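Long-range contact in metagenomic carboxyl esterase MGS0156 (Uncultured organism, PDB 5D8M), which probably hydrolyses carboxylic ester bonds, as a carboxyl esterase: residues L96-S104 and M208-G216. Numbering follows the deposited sequence.
Sequences LAECVSESS and MPLSSCPPG
Cys-99 and Cys-213 are joined by a disulfide, SG to SG 2.1 Å, with a torsion of 98° about the S–S bond. A methyl of Leu-210, CD1, rests 4.1 Å from Cys-99 SG. Beside the bridge Glu-98 reaches across fully extended, its CG anti to the backbone N (chi1 -175°), which sends the chain along Cys-213 to Pro-214. Its CB faces Cys-213 CB; Glu-98 CG comes 3.4 Å from Ser-212 O; Glu-98 CD and both carboxylate oxygens close on the CD methylene of Pro-214, OE1 nearest at 3.2 Å, the two side chains crossing at about a right angle. The parallel-sheet core with flanking helices, consistent with an alpha/beta-hydrolase fold, sends out both segments as loops: 96-104 follows strand 87-92, while 208-216 follows helix 199-207, and the disulfide pins them together. The Glu-98 carboxylate is gripped further: OE2 by a salt bridge to Arg-125, OE1 by Gly-128 N and by a water that also donates to Pro-214 O. With an alanine here, Arg-125 would probably lose this counter-charge and Gly-128 N its acceptor, and the water its bond to the carboxylate. A second water bonds Ser-101 OG and donates to Ser-212 O (2.8 Å), while Ser-212 CB packs 3.6 Å from Cys-99 O.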
ATOM      1  N   LEU A  96      10.678   2.728  -6.585  1.00 12.54           N
ATOM      2  CA  LEU A  96      10.762   2.991  -8.024  1.00 12.20           C
ATOM      3  C   LEU A  96       9.600   3.817  -8.586  1.00 10.62           C
ATOM      4  O   LEU A  96       9.574   4.098  -9.776  1.00 13.87           O
ATOM      5  CB  LEU A  96      10.863   1.676  -8.814  1.00 14.02           C
ATOM      6  CG  LEU A  96      12.165   0.899  -8.635  1.00 20.24           C
ATOM      7  CD1 LEU A  96      12.225  -0.277  -9.611  1.00 21.33           C
ATOM      8  CD2 LEU A  96      13.364   1.816  -8.842  1.00 23.53           C
ATOM      9  N   ALA A  97       8.644   4.217  -7.751  1.00 11.81           N
ATOM     10  CA  ALA A  97       7.496   4.967  -8.270  1.00 11.26           C
ATOM     11  C   ALA A  97       7.963   6.281  -8.893  1.00 15.83           C
ATOM     12  O   ALA A  97       7.513   6.693  -9.989  1.00 13.64           O
ATOM     13  CB  ALA A  97       6.474   5.210  -7.161  1.00 10.04           C
ATOM     14  N   GLU A  98       8.934   6.894  -8.230  1.00 12.85           N
ATOM     15  CA  GLU A  98       9.479   8.157  -8.705  1.00 14.16           C
ATOM     16  C   GLU A  98      10.079   8.001 -10.089  1.00 12.95           C
ATOM     17  O   GLU A  98       9.978   8.902 -10.918  1.00 14.86           O
ATOM     18  CB  GLU A  98      10.540   8.686  -7.731  1.00 14.03           C
ATOM     19  CG  GLU A  98      11.066  10.078  -8.101  1.00 15.04           C
ATOM     20  CD  GLU A  98      12.209  10.522  -7.191  1.00 17.14           C
ATOM     21  OE1 GLU A  98      12.966   9.645  -6.703  1.00 18.99           O
ATOM     22  OE2 GLU A  98      12.356  11.742  -6.975  1.00 17.31           O
ATOM     23  N   CYS A  99      10.697   6.845 -10.338  1.00 12.00           N
ATOM     24  CA  CYS A  99      11.361   6.584 -11.606  1.00 13.88           C
ATOM     25  C   CYS A  99      10.387   6.411 -12.788  1.00 15.58           C
ATOM     26  O   CYS A  99      10.768   6.579 -13.954  1.00 19.04           O
ATOM     27  CB  CYS A  99      12.236   5.326 -11.469  1.00 17.42           C
ATOM     28  SG  CYS A  99      13.354   5.389 -10.016  1.00 21.71           S
ATOM     29  N   VAL A 100       9.142   6.048 -12.514  1.00 13.90           N
ATOM     30  CA  VAL A 100       8.186   5.867 -13.604  1.00 19.00           C
ATOM     31  C   VAL A 100       7.107   6.947 -13.574  1.00 16.53           C
ATOM     32  O   VAL A 100       6.023   6.747 -14.112  1.00 16.28           O
ATOM     33  CB  VAL A 100       7.520   4.444 -13.577  1.00 17.65           C
ATOM     34  CG1 VAL A 100       8.587   3.360 -13.832  1.00 21.29           C
ATOM     35  CG2 VAL A 100       6.783   4.185 -12.277  1.00 15.14           C
ATOM     36  N   SER A 101       7.415   8.094 -12.960  1.00 13.47           N
ATOM     37  CA  SER A 101       6.424   9.160 -12.817  1.00 16.98           C
ATOM     38  C   SER A 101       5.842   9.656 -14.143  1.00 15.33           C
ATOM     39  O   SER A 101       4.728  10.150 -14.168  1.00 16.57           O
ATOM     40  CB  SER A 101       7.007  10.355 -12.061  1.00 14.06           C
ATOM     41  OG  SER A 101       8.052  10.948 -12.800  1.00 14.90           O
ATOM     42  N   GLU A 102       6.579   9.518 -15.242  1.00 16.38           N
ATOM     43  CA  GLU A 102       6.053   9.925 -16.553  1.00 20.42           C
ATOM     44  C   GLU A 102       4.916   9.026 -17.036  1.00 20.66           C
ATOM     45  O   GLU A 102       4.083   9.439 -17.847  1.00 20.70           O
ATOM     46  CB  GLU A 102       7.168   9.928 -17.597  1.00 29.43           C
ATOM     47  CG  GLU A 102       8.117  11.091 -17.474  1.00 43.08           C
ATOM     48  CD  GLU A 102       7.512  12.386 -17.974  1.00 58.18           C
ATOM     49  OE1 GLU A 102       7.418  13.342 -17.174  1.00 62.56           O
ATOM     50  OE2 GLU A 102       7.145  12.451 -19.171  1.00 64.23           O
ATOM     51  N   SER A 103       4.902   7.792 -16.540  1.00 17.62           N
ATOM     52  CA  SER A 103       3.935   6.783 -16.953  1.00 18.34           C
ATOM     53  C   SER A 103       2.863   6.562 -15.895  1.00 16.37           C
ATOM     54  O   SER A 103       1.751   6.139 -16.211  1.00 18.68           O
ATOM     55  CB  SER A 103       4.643   5.441 -17.236  1.00 18.64           C
ATOM     56  OG  SER A 103       5.775   5.635 -18.054  1.00 20.56           O
ATOM     57  N   SER A 104       3.196   6.811 -14.631  1.00 14.93           N
ATOM     58  CA  SER A 104       2.279   6.439 -13.549  1.00 13.85           C
ATOM     59  C   SER A 104       2.471   7.255 -12.292  1.00 14.33           C
ATOM     60  O   SER A 104       3.592   7.394 -11.825  1.00 17.34           O
ATOM     61  CB  SER A 104       2.460   4.948 -13.203  1.00 16.97           C
ATOM     62  OG  SER A 104       1.532   4.539 -12.203  1.00 16.16           O
HETATM   63  N   MSE A 208      22.494   3.897 -11.095  1.00 29.00           N
HETATM   64  CA  MSE A 208      22.502   4.226 -12.515  1.00 32.97           C
HETATM   65  C   MSE A 208      21.706   5.506 -12.774  1.00 30.52           C
HETATM   66  O   MSE A 208      20.660   5.733 -12.166  1.00 28.97           O
HETATM   67  CB  MSE A 208      21.959   3.065 -13.351  1.00 38.92           C
HETATM   68  CG  MSE A 208      20.533   2.681 -13.048  1.00 40.65           C
HETATM   69 SE   MSE A 208      19.847   1.477 -14.409  0.23 42.43          SE
HETATM   70  CE  MSE A 208      20.204   2.619 -15.948  1.00 40.02           C
ATOM     71  N   PRO A 209      22.217   6.355 -13.675  1.00 32.18           N
ATOM     72  CA  PRO A 209      21.598   7.648 -13.987  1.00 30.37           C
ATOM     73  C   PRO A 209      20.239   7.489 -14.664  1.00 32.29           C
ATOM     74  O   PRO A 209      20.116   6.810 -15.679  1.00 32.72           O
ATOM     75  CB  PRO A 209      22.613   8.303 -14.930  1.00 31.34           C
ATOM     76  CG  PRO A 209      23.336   7.156 -15.538  1.00 35.69           C
ATOM     77  CD  PRO A 209      23.431   6.113 -14.474  1.00 32.13           C
ATOM     78  N   LEU A 210      19.224   8.112 -14.078  1.00 30.29           N
ATOM     79  CA  LEU A 210      17.872   8.112 -14.624  1.00 25.25           C
ATOM     80  C   LEU A 210      17.345   9.540 -14.559  1.00 27.53           C
ATOM     81  O   LEU A 210      17.561  10.246 -13.560  1.00 25.01           O
ATOM     82  CB  LEU A 210      16.958   7.160 -13.851  1.00 23.02           C
ATOM     83  CG  LEU A 210      17.283   5.650 -13.789  1.00 24.91           C
ATOM     84  CD1 LEU A 210      16.374   4.966 -12.802  1.00 22.87           C
ATOM     85  CD2 LEU A 210      17.161   4.976 -15.160  1.00 30.09           C
ATOM     86  N   SER A 211      16.658   9.968 -15.609  1.00 25.49           N
ATOM     87  CA  SER A 211      16.232  11.363 -15.693  1.00 26.75           C
ATOM     88  C   SER A 211      15.002  11.658 -14.822  1.00 22.88           C
ATOM     89  O   SER A 211      14.605  12.815 -14.686  1.00 22.38           O
ATOM     90  CB  SER A 211      15.942  11.736 -17.155  1.00 31.20           C
ATOM     91  OG  SER A 211      14.899  10.931 -17.677  1.00 35.09           O
ATOM     92  N   SER A 212      14.412  10.626 -14.223  1.00 21.20           N
ATOM     93  CA  SER A 212      13.207  10.821 -13.417  1.00 20.46           C
ATOM     94  C   SER A 212      13.374  10.518 -11.927  1.00 21.54           C
ATOM     95  O   SER A 212      12.463  10.767 -11.152  1.00 21.23           O
ATOM     96  CB  SER A 212      12.062   9.973 -13.964  1.00 32.24           C
ATOM     97  OG  SER A 212      11.487  10.610 -15.102  1.00 42.05           O
ATOM     98  N   CYS A 213      14.514   9.983 -11.517  1.00 19.04           N
ATOM     99  CA  CYS A 213      14.724   9.745 -10.082  1.00 18.21           C
ATOM    100  C   CYS A 213      16.212   9.783  -9.756  1.00 18.88           C
ATOM    101  O   CYS A 213      17.042   9.265 -10.504  1.00 19.71           O
ATOM    102  CB  CYS A 213      14.068   8.410  -9.636  1.00 20.43           C
ATOM    103  SG  CYS A 213      14.678   6.932 -10.486  1.00 27.66           S
ATOM    104  N   PRO A 214      16.568  10.449  -8.653  1.00 19.03           N
ATOM    105  CA  PRO A 214      17.979  10.553  -8.267  1.00 20.25           C
ATOM    106  C   PRO A 214      18.466   9.187  -7.774  1.00 20.11           C
ATOM    107  O   PRO A 214      17.645   8.397  -7.340  1.00 18.86           O
ATOM    108  CB  PRO A 214      17.962  11.592  -7.126  1.00 20.77           C
ATOM    109  CG  PRO A 214      16.587  11.442  -6.540  1.00 19.40           C
ATOM    110  CD  PRO A 214      15.670  11.112  -7.692  1.00 18.61           C
ATOM    111  N   PRO A 215      19.774   8.919  -7.845  1.00 21.72           N
ATOM    112  CA  PRO A 215      20.329   7.663  -7.328  1.00 22.20           C
ATOM    113  C   PRO A 215      20.299   7.571  -5.802  1.00 21.92           C
ATOM    114  O   PRO A 215      20.318   8.600  -5.113  1.00 22.24           O
ATOM    115  CB  PRO A 215      21.772   7.694  -7.814  1.00 24.73           C
ATOM    116  CG  PRO A 215      22.085   9.173  -7.944  1.00 31.14           C
ATOM    117  CD  PRO A 215      20.812   9.813  -8.398  1.00 23.61           C
ATOM    118  N   GLY A 216      20.305   6.346  -5.293  1.00 21.74           N
ATOM    119  CA  GLY A 216      20.507   6.103  -3.880  1.00 22.00           C
ATOM    120  C   GLY A 216      21.967   5.826  -3.571  1.00 31.09           C
ATOM    121  O   GLY A 216      22.806   5.735  -4.478  1.00 30.56           O
TER
HETATM  122  O   HOH W   1      15.214   8.166  -5.961  1.00 14.67           O
HETATM  123  O   HOH W   2       9.875  11.885 -11.414  1.00 20.08           O